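Local atomic coordinates of transcription factor tau subunit sfc1 (Schizosaccharomyces pombe, PDB entry 4BJI), a protein that is a subunit of TFIIIC, the factor that binds intragenic promoter elements and activates tRNA and 5S RNA genes, represented here by its DNA-binding domain. Residues A[15-20]-A[80-85]; A[37-42]-A[65-70]; A[43-48]-A[76-81]; A[51-56]-A[90-95]. All blocks are in the same frame, centred on the assembly; numbering follows the deposited sequence.

Contact 1. Residues A[15-20]-A[80-85]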
# COMPACT_ATOMS: atom_id res chain seq x y z
N THR A 15 -12.27 -7.03 -3.58
CA THR A 15 -11.95 -8.33 -2.98
C THR A 15 -11.63 -8.19 -1.49
O THR A 15 -11.23 -7.15 -1.00
CB THR A 15 -10.71 -9.01 -3.65
OG1 THR A 15 -9.63 -8.10 -3.71
CG2 THR A 15 -11.04 -9.51 -5.04
N ASN A 16 -11.81 -9.30 -0.79
CA ASN A 16 -11.20 -9.48 0.53
C ASN A 16 -10.41 -10.79 0.56
O ASN A 16 -10.40 -11.55 -0.41
CB ASN A 16 -12.26 -9.40 1.62
CG ASN A 16 -13.29 -10.52 1.55
OD1 ASN A 16 -12.95 -11.71 1.51
ND2 ASN A 16 -14.56 -10.15 1.58
N MSE A 17 -9.77 -11.05 1.69
CA MSE A 17 -8.85 -12.17 1.80
C MSE A 17 -9.50 -13.53 1.66
O MSE A 17 -8.81 -14.54 1.45
CB MSE A 17 -8.09 -12.12 3.12
CG MSE A 17 -7.04 -11.00 3.13
SE MSE A 17 -5.49 -11.38 1.99
CE MSE A 17 -4.75 -12.78 3.07
N GLY A 18 -10.81 -13.57 1.82
CA GLY A 18 -11.54 -14.82 1.67
C GLY A 18 -11.92 -15.21 0.26
O GLY A 18 -12.45 -16.32 0.05
N VAL A 19 -11.64 -14.37 -0.73
CA VAL A 19 -12.09 -14.62 -2.11
C VAL A 19 -11.40 -15.88 -2.65
O VAL A 19 -10.21 -16.07 -2.46
CB VAL A 19 -11.82 -13.41 -3.03
CG1 VAL A 19 -10.30 -13.21 -3.36
CG2 VAL A 19 -12.63 -13.55 -4.32
N GLU A 20 -12.15 -16.75 -3.33
CA GLU A 20 -11.54 -17.99 -3.81
C GLU A 20 -10.46 -17.74 -4.87
O GLU A 20 -9.32 -18.21 -4.75
CB GLU A 20 -12.61 -18.94 -4.37
CG GLU A 20 -12.06 -20.32 -4.66
CD GLU A 20 -13.10 -21.26 -5.24
OE1 GLU A 20 -14.29 -21.15 -4.85
OE2 GLU A 20 -12.73 -22.09 -6.09
N TYR A 80 -8.07 -4.77 -9.75
CA TYR A 80 -9.14 -4.91 -8.76
C TYR A 80 -8.65 -4.32 -7.43
O TYR A 80 -7.44 -4.10 -7.26
CB TYR A 80 -9.54 -6.39 -8.62
CG TYR A 80 -8.45 -7.31 -8.10
CD1 TYR A 80 -7.50 -7.87 -8.95
CD2 TYR A 80 -8.36 -7.60 -6.75
CE1 TYR A 80 -6.49 -8.72 -8.45
CE2 TYR A 80 -7.36 -8.41 -6.25
CZ TYR A 80 -6.45 -8.99 -7.09
OH TYR A 80 -5.45 -9.78 -6.55
N LEU A 81 -9.54 -4.08 -6.49
CA LEU A 81 -9.24 -3.34 -5.28
C LEU A 81 -9.52 -4.14 -4.02
O LEU A 81 -10.63 -4.65 -3.84
CB LEU A 81 -10.12 -2.08 -5.24
CG LEU A 81 -10.08 -1.22 -3.99
CD1 LEU A 81 -8.72 -0.63 -3.71
CD2 LEU A 81 -11.13 -0.08 -4.09
N TRP A 82 -8.53 -4.27 -3.15
CA TRP A 82 -8.75 -4.92 -1.84
C TRP A 82 -9.45 -3.97 -0.88
O TRP A 82 -9.02 -2.82 -0.75
CB TRP A 82 -7.41 -5.31 -1.23
CG TRP A 82 -6.68 -6.34 -2.03
CD1 TRP A 82 -5.76 -6.11 -3.00
CD2 TRP A 82 -6.81 -7.77 -1.95
NE1 TRP A 82 -5.30 -7.29 -3.52
CE2 TRP A 82 -5.94 -8.33 -2.90
CE3 TRP A 82 -7.60 -8.63 -1.17
CZ2 TRP A 82 -5.84 -9.71 -3.10
CZ3 TRP A 82 -7.50 -9.99 -1.36
CH2 TRP A 82 -6.64 -10.52 -2.33
N THR A 83 -10.50 -4.42 -0.21
CA THR A 83 -11.12 -3.48 0.75
C THR A 83 -10.83 -3.79 2.19
O THR A 83 -11.30 -3.08 3.07
CB THR A 83 -12.60 -3.36 0.51
OG1 THR A 83 -13.12 -4.67 0.42
CG2 THR A 83 -12.82 -2.61 -0.80
N SER A 84 -10.02 -4.82 2.46
CA SER A 84 -9.58 -5.14 3.81
C SER A 84 -8.38 -6.08 3.68
O SER A 84 -8.06 -6.53 2.59
CB SER A 84 -10.71 -5.79 4.59
OG SER A 84 -11.16 -6.94 3.90
N GLY A 85 -7.76 -6.39 4.82
CA GLY A 85 -6.65 -7.31 4.85
C GLY A 85 -5.30 -6.62 4.62
O GLY A 85 -5.22 -5.37 4.58
O HOH W 1 -9.77 -9.31 4.02
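Thr15 pairs with Trp82 as parallel strands do: Thr15 N donates to Leu81 O and Thr15 O accepts from Thr83 N, each at 2.9 Å, which adds the short strand 14-15 to strand 79-82 at the edge of the sheet in the helix-turn-helix DNA-binding domain. Both side chains stand on the same face of the sheet. With chi1 at 50°, Thr15 holds OG1 between its own N and carbonyl carbon, above one face of the indole and 3.3 Å from Trp82 CE3. Thr15 CB also lies over the six-membered ring in a CH-pi contact, and Tyr80 brings the edge of its ring to the indole from the same side. Beyond the strand the chain bends in a type I turn from Asn16 to Val19. Asn16 OD1 takes the N-H of Gly18 at 2.9 Å, an Asx turn, and the selenium of Met17, a selenomethionine, approaches the indole obliquely, a Met-aromatic contact with SE 4.1 Å from Trp82 CZ3. Gly85 suits its place because a side chain there would collide with Met17 CG. A water joins Met17 N to Ser84 OG. An alanine in place of Trp82 would probably leave Met17 SE and the Thr15 side chain facing a gap, and Thr92 OG1 without its indole N-H donor. Thr15 OG1 is buried without a polar partner in this conformer, so backbone bonds and indole packing probably carry the contact.

Contact 2. Residues A[37-42]-A[65-70]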
# COMPACT_ATOMS: atom_id res chain seq x y z
N ILE A 37 -9.57 8.72 -21.18
CA ILE A 37 -9.26 7.69 -20.17
C ILE A 37 -8.26 6.67 -20.71
O ILE A 37 -7.41 6.18 -19.96
CB ILE A 37 -10.57 7.02 -19.70
CG1 ILE A 37 -11.45 8.06 -19.01
CG2 ILE A 37 -10.32 5.85 -18.73
CD1 ILE A 37 -10.76 8.83 -17.85
N GLN A 38 -8.32 6.36 -22.00
CA GLN A 38 -7.33 5.46 -22.62
C GLN A 38 -5.91 5.97 -22.38
O GLN A 38 -5.00 5.18 -22.13
CB GLN A 38 -7.59 5.29 -24.12
CG GLN A 38 -6.80 4.15 -24.70
CD GLN A 38 -7.22 2.80 -24.11
OE1 GLN A 38 -8.42 2.51 -23.96
NE2 GLN A 38 -6.24 1.96 -23.78
N GLU A 39 -5.68 7.28 -22.46
CA GLU A 39 -4.36 7.83 -22.19
C GLU A 39 -3.89 7.44 -20.79
O GLU A 39 -2.74 7.11 -20.59
CB GLU A 39 -4.36 9.37 -22.34
CG GLU A 39 -2.97 10.01 -22.25
CD GLU A 39 -3.02 11.53 -22.25
OE1 GLU A 39 -4.08 12.10 -22.57
OE2 GLU A 39 -1.99 12.16 -21.92
N VAL A 40 -4.80 7.48 -19.82
CA VAL A 40 -4.44 7.12 -18.45
C VAL A 40 -4.17 5.63 -18.34
O VAL A 40 -3.19 5.23 -17.69
CB VAL A 40 -5.54 7.55 -17.45
CG1 VAL A 40 -5.10 7.28 -16.02
CG2 VAL A 40 -5.88 9.04 -17.65
N ILE A 41 -4.99 4.82 -19.00
CA ILE A 41 -4.78 3.37 -19.04
C ILE A 41 -3.41 3.05 -19.62
O ILE A 41 -2.67 2.22 -19.06
CB ILE A 41 -5.90 2.70 -19.85
CG1 ILE A 41 -7.25 2.83 -19.13
CG2 ILE A 41 -5.53 1.23 -20.14
CD1 ILE A 41 -8.43 2.40 -19.99
N GLU A 42 -3.01 3.70 -20.70
CA GLU A 42 -1.70 3.46 -21.28
C GLU A 42 -0.55 3.84 -20.36
O GLU A 42 0.48 3.14 -20.35
CB GLU A 42 -1.58 4.16 -22.63
CG GLU A 42 -2.55 3.59 -23.68
CD GLU A 42 -2.42 2.09 -23.82
OE1 GLU A 42 -1.30 1.61 -24.01
OE2 GLU A 42 -3.45 1.40 -23.70
N PRO A 65 0.07 14.92 -13.24
CA PRO A 65 -0.97 15.40 -12.32
C PRO A 65 -2.33 15.73 -12.96
O PRO A 65 -3.31 15.88 -12.24
CB PRO A 65 -0.34 16.66 -11.69
CG PRO A 65 0.91 16.93 -12.47
CD PRO A 65 1.34 15.66 -13.10
N SER A 66 -2.39 15.83 -14.28
CA SER A 66 -3.69 16.03 -14.93
C SER A 66 -4.56 14.77 -14.90
O SER A 66 -5.75 14.82 -15.22
CB SER A 66 -3.49 16.52 -16.38
OG SER A 66 -2.64 15.66 -17.12
N TYR A 67 -3.98 13.64 -14.48
CA TYR A 67 -4.71 12.37 -14.41
C TYR A 67 -5.39 12.15 -13.06
O TYR A 67 -6.08 11.15 -12.87
CB TYR A 67 -3.76 11.19 -14.67
CG TYR A 67 -3.13 11.15 -16.05
CD1 TYR A 67 -3.61 11.93 -17.09
CD2 TYR A 67 -2.05 10.31 -16.31
CE1 TYR A 67 -3.03 11.88 -18.35
CE2 TYR A 67 -1.46 10.27 -17.55
CZ TYR A 67 -1.96 11.06 -18.57
OH TYR A 67 -1.37 11.01 -19.81
N THR A 68 -5.20 13.08 -12.12
CA THR A 68 -5.68 12.91 -10.74
C THR A 68 -7.08 12.31 -10.59
O THR A 68 -7.27 11.33 -9.87
CB THR A 68 -5.64 14.24 -9.95
OG1 THR A 68 -4.30 14.72 -9.88
CG2 THR A 68 -6.17 14.04 -8.51
N HIS A 69 -8.08 12.94 -11.22
CA HIS A 69 -9.45 12.47 -11.07
C HIS A 69 -9.96 11.70 -12.29
O HIS A 69 -11.14 11.41 -12.35
CB HIS A 69 -10.40 13.63 -10.76
CG HIS A 69 -10.11 14.30 -9.46
ND1 HIS A 69 -10.17 13.65 -8.24
CD2 HIS A 69 -9.74 15.58 -9.18
CE1 HIS A 69 -9.86 14.49 -7.27
NE2 HIS A 69 -9.60 15.66 -7.81
N TYR A 70 -9.08 11.36 -13.22
CA TYR A 70 -9.41 10.32 -14.19
C TYR A 70 -8.91 8.94 -13.74
O TYR A 70 -9.41 7.92 -14.20
CB TYR A 70 -8.87 10.66 -15.58
CG TYR A 70 -9.44 11.94 -16.18
CD1 TYR A 70 -10.80 12.23 -16.10
CD2 TYR A 70 -8.61 12.85 -16.83
CE1 TYR A 70 -11.31 13.41 -16.64
CE2 TYR A 70 -9.11 14.00 -17.38
CZ TYR A 70 -10.47 14.25 -17.28
OH TYR A 70 -11.01 15.40 -17.81
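Val40 sets its CG2 methyl over one face of the Tyr67 ring, 3.9 Å from the ring centroid and only 20° off the normal, a CH-pi contact displaced toward the rim near Tyr67 CD1. The methyl gets there because CG2 sits beside the backbone N, anti to the carbonyl carbon. It also reaches Tyr70 CB at 4.0 Å, so one branch of a buried valine serves both tyrosines. Next to it the CD1 of Ile37 presses on Tyr70 CB at 3.5 Å, the closest apolar approach of the pair of segments. Branched aliphatic residues suit this side of helix 35-50, which also packs against Ala74 of helix 71-74. The segment 65-70 is the link between helices 56-60 and 71-74, consistent with the turn of the helix-turn-helix in a winged-helix domain, and here it packs against helix 35-50. Toward solvent the contact thins. Tyr70 leans its CB inward while its ring leads away from the helix. Tyr67 instead extends its hydroxyl to exposed Glu39, whose chain is extended beyond CG and whose carboxylate stands nearly perpendicular to the ring, with OE2 near the ring plane. The bond from Tyr67 OH to Glu39 OE2 measures 2.5 Å, very short and from one of two glutamate conformers, so its strength is doubtful. Along the same helix, Gln38 NE2 donates at 2.8 Å to Glu42 OE2, which also salt-bridges Lys45 NZ.

Contact 3. Residues A[43-48]-A[76-81]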
# COMPACT_ATOMS: atom_id res chain seq x y z
N ALA A 43 -0.71 4.89 -19.56
CA ALA A 43 0.30 5.27 -18.59
C ALA A 43 0.37 4.27 -17.43
O ALA A 43 1.45 4.06 -16.84
CB ALA A 43 0.01 6.65 -18.07
N LEU A 44 -0.76 3.69 -17.06
CA LEU A 44 -0.81 2.73 -15.96
C LEU A 44 -0.20 1.38 -16.31
O LEU A 44 0.36 0.70 -15.44
CB LEU A 44 -2.25 2.48 -15.53
CG LEU A 44 -2.90 3.60 -14.74
CD1 LEU A 44 -4.38 3.34 -14.59
CD2 LEU A 44 -2.23 3.74 -13.38
N LYS A 45 -0.29 0.97 -17.57
CA LYS A 45 0.15 -0.37 -17.93
C LYS A 45 1.61 -0.67 -17.50
O LYS A 45 1.84 -1.68 -16.85
CB LYS A 45 -0.07 -0.63 -19.44
CG LYS A 45 -1.55 -0.93 -19.79
CD LYS A 45 -1.74 -1.06 -21.28
CE LYS A 45 -3.17 -1.47 -21.64
NZ LYS A 45 -3.38 -1.45 -23.14
N PRO A 46 2.57 0.20 -17.86
CA PRO A 46 3.95 -0.10 -17.44
C PRO A 46 4.13 -0.01 -15.94
O PRO A 46 4.99 -0.70 -15.40
CB PRO A 46 4.79 0.98 -18.12
CG PRO A 46 3.83 1.98 -18.65
CD PRO A 46 2.53 1.27 -18.86
N LEU A 47 3.35 0.83 -15.26
CA LEU A 47 3.46 0.90 -13.80
C LEU A 47 3.04 -0.44 -13.17
O LEU A 47 3.66 -0.89 -12.21
CB LEU A 47 2.67 2.08 -13.23
CG LEU A 47 3.18 3.47 -13.64
CD1 LEU A 47 2.27 4.62 -13.23
CD2 LEU A 47 4.56 3.73 -13.07
N PHE A 48 2.01 -1.07 -13.71
CA PHE A 48 1.58 -2.37 -13.20
C PHE A 48 2.54 -3.49 -13.61
O PHE A 48 2.61 -4.49 -12.90
CB PHE A 48 0.15 -2.70 -13.64
CG PHE A 48 -0.90 -2.09 -12.76
CD1 PHE A 48 -1.08 -2.53 -11.45
CD2 PHE A 48 -1.69 -1.07 -13.22
CE1 PHE A 48 -2.03 -1.98 -10.63
CE2 PHE A 48 -2.68 -0.51 -12.38
CZ PHE A 48 -2.83 -0.96 -11.09
N PRO A 76 -10.14 0.47 -13.07
CA PRO A 76 -10.95 -0.74 -13.23
C PRO A 76 -10.74 -1.49 -14.54
O PRO A 76 -11.20 -2.63 -14.71
CB PRO A 76 -12.40 -0.18 -13.14
CG PRO A 76 -12.28 0.98 -12.28
CD PRO A 76 -11.00 1.63 -12.75
N TYR A 77 -10.04 -0.86 -15.48
CA TYR A 77 -9.71 -1.53 -16.72
C TYR A 77 -8.52 -2.47 -16.62
O TYR A 77 -8.30 -3.30 -17.50
CB TYR A 77 -9.44 -0.51 -17.84
CG TYR A 77 -10.71 0.11 -18.40
CD1 TYR A 77 -11.27 1.24 -17.83
CD2 TYR A 77 -11.38 -0.49 -19.45
CE1 TYR A 77 -12.46 1.79 -18.32
CE2 TYR A 77 -12.56 0.04 -19.95
CZ TYR A 77 -13.08 1.17 -19.38
OH TYR A 77 -14.25 1.69 -19.90
N LEU A 78 -7.75 -2.35 -15.52
CA LEU A 78 -6.51 -3.09 -15.36
C LEU A 78 -6.36 -3.83 -14.03
O LEU A 78 -5.46 -4.65 -13.91
CB LEU A 78 -5.31 -2.15 -15.47
CG LEU A 78 -5.17 -1.39 -16.77
CD1 LEU A 78 -4.03 -0.43 -16.65
CD2 LEU A 78 -4.97 -2.35 -17.95
N SER A 79 -7.17 -3.49 -13.05
CA SER A 79 -6.90 -3.90 -11.67
C SER A 79 -8.18 -4.07 -10.88
O SER A 79 -9.23 -3.55 -11.28
CB SER A 79 -5.99 -2.88 -10.98
OG SER A 79 -6.65 -1.63 -10.79
N TYR A 80 -8.07 -4.77 -9.75
CA TYR A 80 -9.14 -4.91 -8.76
C TYR A 80 -8.65 -4.32 -7.43
O TYR A 80 -7.44 -4.10 -7.26
CB TYR A 80 -9.54 -6.39 -8.62
CG TYR A 80 -8.45 -7.31 -8.10
CD1 TYR A 80 -7.50 -7.87 -8.95
CD2 TYR A 80 -8.36 -7.60 -6.75
CE1 TYR A 80 -6.49 -8.72 -8.45
CE2 TYR A 80 -7.36 -8.41 -6.25
CZ TYR A 80 -6.45 -8.99 -7.09
OH TYR A 80 -5.45 -9.78 -6.55
N LEU A 81 -9.54 -4.08 -6.49
CA LEU A 81 -9.24 -3.34 -5.28
C LEU A 81 -9.52 -4.14 -4.02
O LEU A 81 -10.63 -4.65 -3.84
CB LEU A 81 -10.12 -2.08 -5.24
CG LEU A 81 -10.08 -1.22 -3.99
CD1 LEU A 81 -8.72 -0.63 -3.71
CD2 LEU A 81 -11.13 -0.08 -4.09
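The Phe48 ring meets Ser79 with its far end, Phe48 CZ lying 3.7 Å from Ser79 CB, while Leu78 approaches nearer the ring's root, its CD1 4.2 Å from Phe48 CD2; both come in obliquely, neither squarely over a face nor at the edge. The same ring makes an edge-to-face pair with Trp54. This seam, where helix 35-50 packs on the start of strand 79-82, is consistent with a winged-helix fold, the strand being the first of the wing hairpin. Leu78 does most of the work. Its CG lies beside its own N, anti to the carbonyl carbon, and chi2 at 174° extends CD1 straight out to the helix. There CD1 rests 3.6 Å from Leu44 CB and is flanked by the Lys45 chain, whose CG is 4.0 Å away. A leucine suits the place because its two methyls can divide the work: CD1 goes between the helix side chains, and CD2 comes within 4.2 Å of Lys45 CE. Lysine fits at the outer border, since its extended methylenes run across Leu78 at about a right angle while its ammonium leaves to form a salt bridge with Glu42. No hydrogen bond joins the two segments. The helix is kinked at Pro46, whose N has no hydrogen to donate to the turn before. Small Ser79 lets the phenyl tip come close, and its OG is hydrogen-bonded to Leu75 O.

Contact 4. Residues A[51-56]-A[90-95]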
# COMPACT_ATOMS: atom_id res chain seq x y z
N ARG A 51 5.28 -2.99 -10.85
CA ARG A 51 4.82 -3.22 -9.49
C ARG A 51 3.36 -3.64 -9.60
O ARG A 51 2.54 -2.87 -10.07
CB ARG A 51 4.98 -1.92 -8.71
CG ARG A 51 4.44 -1.90 -7.35
CD ARG A 51 5.02 -0.61 -6.73
NE ARG A 51 4.23 -0.10 -5.66
CZ ARG A 51 4.65 0.92 -4.89
NH1 ARG A 51 5.83 1.47 -5.12
NH2 ARG A 51 3.90 1.36 -3.95
N PRO A 52 3.03 -4.88 -9.20
CA PRO A 52 1.67 -5.36 -9.48
C PRO A 52 0.60 -4.85 -8.53
O PRO A 52 -0.59 -5.07 -8.78
CB PRO A 52 1.77 -6.87 -9.33
CG PRO A 52 2.95 -7.05 -8.39
CD PRO A 52 3.92 -5.96 -8.74
N VAL A 53 1.00 -4.22 -7.44
CA VAL A 53 0.10 -3.80 -6.37
C VAL A 53 0.45 -2.37 -5.96
O VAL A 53 1.60 -2.11 -5.57
CB VAL A 53 0.29 -4.74 -5.12
CG1 VAL A 53 -0.54 -4.28 -3.95
CG2 VAL A 53 -0.03 -6.21 -5.48
N TRP A 54 -0.53 -1.47 -6.01
CA TRP A 54 -0.30 -0.05 -5.77
C TRP A 54 -1.42 0.60 -4.98
O TRP A 54 -2.61 0.38 -5.29
CB TRP A 54 -0.32 0.71 -7.09
CG TRP A 54 0.84 0.56 -8.04
CD1 TRP A 54 0.96 -0.36 -9.04
CD2 TRP A 54 1.97 1.43 -8.13
NE1 TRP A 54 2.13 -0.11 -9.76
CE2 TRP A 54 2.76 0.98 -9.21
CE3 TRP A 54 2.39 2.54 -7.41
CZ2 TRP A 54 3.95 1.61 -9.57
CZ3 TRP A 54 3.58 3.14 -7.76
CH2 TRP A 54 4.34 2.68 -8.84
N THR A 55 -1.11 1.51 -4.07
CA THR A 55 -2.14 2.43 -3.60
C THR A 55 -2.43 3.50 -4.67
O THR A 55 -1.58 3.79 -5.54
CB THR A 55 -1.75 3.17 -2.34
OG1 THR A 55 -0.56 3.90 -2.62
CG2 THR A 55 -1.53 2.18 -1.19
N ARG A 56 -3.62 4.10 -4.59
CA ARG A 56 -3.93 5.29 -5.38
C ARG A 56 -2.88 6.39 -5.20
O ARG A 56 -2.39 6.97 -6.19
CB ARG A 56 -5.32 5.83 -4.99
CG ARG A 56 -5.60 7.22 -5.53
CD ARG A 56 -6.96 7.74 -4.99
NE ARG A 56 -7.15 9.15 -5.31
CZ ARG A 56 -7.54 9.55 -6.50
NH1 ARG A 56 -7.81 8.64 -7.42
NH2 ARG A 56 -7.69 10.85 -6.76
N THR A 90 -5.17 -1.21 -1.85
CA THR A 90 -4.33 -1.34 -3.02
C THR A 90 -5.09 -1.89 -4.20
O THR A 90 -6.00 -2.73 -4.04
CB THR A 90 -3.06 -2.22 -2.81
OG1 THR A 90 -3.40 -3.61 -2.67
CG2 THR A 90 -2.27 -1.75 -1.61
N TYR A 91 -4.71 -1.40 -5.38
CA TYR A 91 -5.16 -1.90 -6.67
C TYR A 91 -4.15 -2.90 -7.17
O TYR A 91 -2.94 -2.61 -7.22
CB TYR A 91 -5.28 -0.73 -7.66
CG TYR A 91 -6.34 0.26 -7.26
CD1 TYR A 91 -6.06 1.28 -6.37
CD2 TYR A 91 -7.64 0.14 -7.73
CE1 TYR A 91 -7.05 2.17 -5.94
CE2 TYR A 91 -8.62 1.03 -7.32
CZ TYR A 91 -8.30 2.05 -6.43
OH TYR A 91 -9.27 2.95 -5.98
N THR A 92 -4.61 -4.10 -7.50
CA THR A 92 -3.74 -5.21 -7.94
C THR A 92 -4.09 -5.57 -9.38
O THR A 92 -5.26 -5.70 -9.74
CB THR A 92 -3.97 -6.43 -7.04
OG1 THR A 92 -3.65 -6.09 -5.67
CG2 THR A 92 -3.09 -7.58 -7.48
N ARG A 93 -3.07 -5.76 -10.20
CA ARG A 93 -3.32 -6.06 -11.59
C ARG A 93 -4.07 -7.40 -11.72
O ARG A 93 -3.88 -8.34 -10.94
CB ARG A 93 -2.02 -6.04 -12.39
CG ARG A 93 -1.04 -7.14 -12.08
CD ARG A 93 0.27 -7.01 -12.92
NE ARG A 93 1.09 -8.23 -12.84
CZ ARG A 93 2.41 -8.29 -12.67
NH1 ARG A 93 3.21 -7.21 -12.57
NH2 ARG A 93 2.95 -9.51 -12.59
N PHE A 94 -4.96 -7.48 -12.70
CA PHE A 94 -5.77 -8.68 -12.89
C PHE A 94 -4.88 -9.92 -12.98
O PHE A 94 -3.80 -9.89 -13.57
CB PHE A 94 -6.62 -8.57 -14.16
CG PHE A 94 -7.74 -7.55 -14.06
CD1 PHE A 94 -8.59 -7.52 -12.97
CD2 PHE A 94 -7.96 -6.63 -15.11
CE1 PHE A 94 -9.62 -6.57 -12.88
CE2 PHE A 94 -9.00 -5.69 -15.03
CZ PHE A 94 -9.83 -5.66 -13.90
N GLY A 95 -5.34 -10.97 -12.32
CA GLY A 95 -4.70 -12.27 -12.38
C GLY A 95 -3.56 -12.47 -11.40
O GLY A 95 -3.13 -13.61 -11.23
O HOH W 2 -9.09 5.41 -7.47
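Pro52 sets its CB over one face of the Arg93 guanidinium, 3.4 Å from its plane and 3.6 Å from Arg93 NH1, toward the rim. In the conformer described, Arg93 has CG between N and the carbonyl carbon (chi1 68°) and is extended to NE, which carries the chain across the proline. Arg93 NH1 is hydrogen-bonded to Phe48 O. Compact proline offers a smooth apolar surface there. Three backbone bonds then zip the strands: Arg93 N to Pro52 O, and the reciprocal pair of Trp54 with Tyr91, with Tyr91 N 2.8 Å from Trp54 O. Strand 53-55, between the first two helices, runs antiparallel to the second wing strand, 90-93, as in the small sheet of a winged-helix domain. On one face Val53 spreads its two methyls, CG2 lying 3.6 Å from Thr92 OG1, side by side, and CG1 pressing tightly on Thr90, 3.4 Å from its CB. An alanine at Val53 would probably leave a gap on this face beside Thr90 and Thr92, whose hydroxyls Phe87 O and the Trp82 indole would still hold. On the other face the Tyr91 ring turns its edge to Trp54 O, and its hydroxyl meets a water that Arg56 NH1 contacts weakly. Arg51 CD lies over the centre of one face of the Trp54 ring, whose NE1 donates to Leu47 O. Thr55, at the N-cap, accepts from Ala58 N with OG1.

How the contacts relate
Contacts 3 and 4 are buried and lie about 7 Å apart between centres; contact 1 is partly buried at the far edge of the sheet, and contact 2 sits at the surface. Contacts 2 and 3 both use helix 35-50, on successive turns, while contacts 1 and 3 share strand 79-82 at its two ends. Backbone hydrogen bonds dominate contacts 1 and 4, which extend one sheet; Tyr80 O with Thr92 N, and Trp82 NE1 with Thr92 OG1, join them. Contacts 2 and 3 rely on side-chain packing of helix against loop or strand start. Phe48 O to Arg93 NH1 ties contact 3 to contact 4, and Thr68 O to Arg56 NH2 ties contact 2 to it.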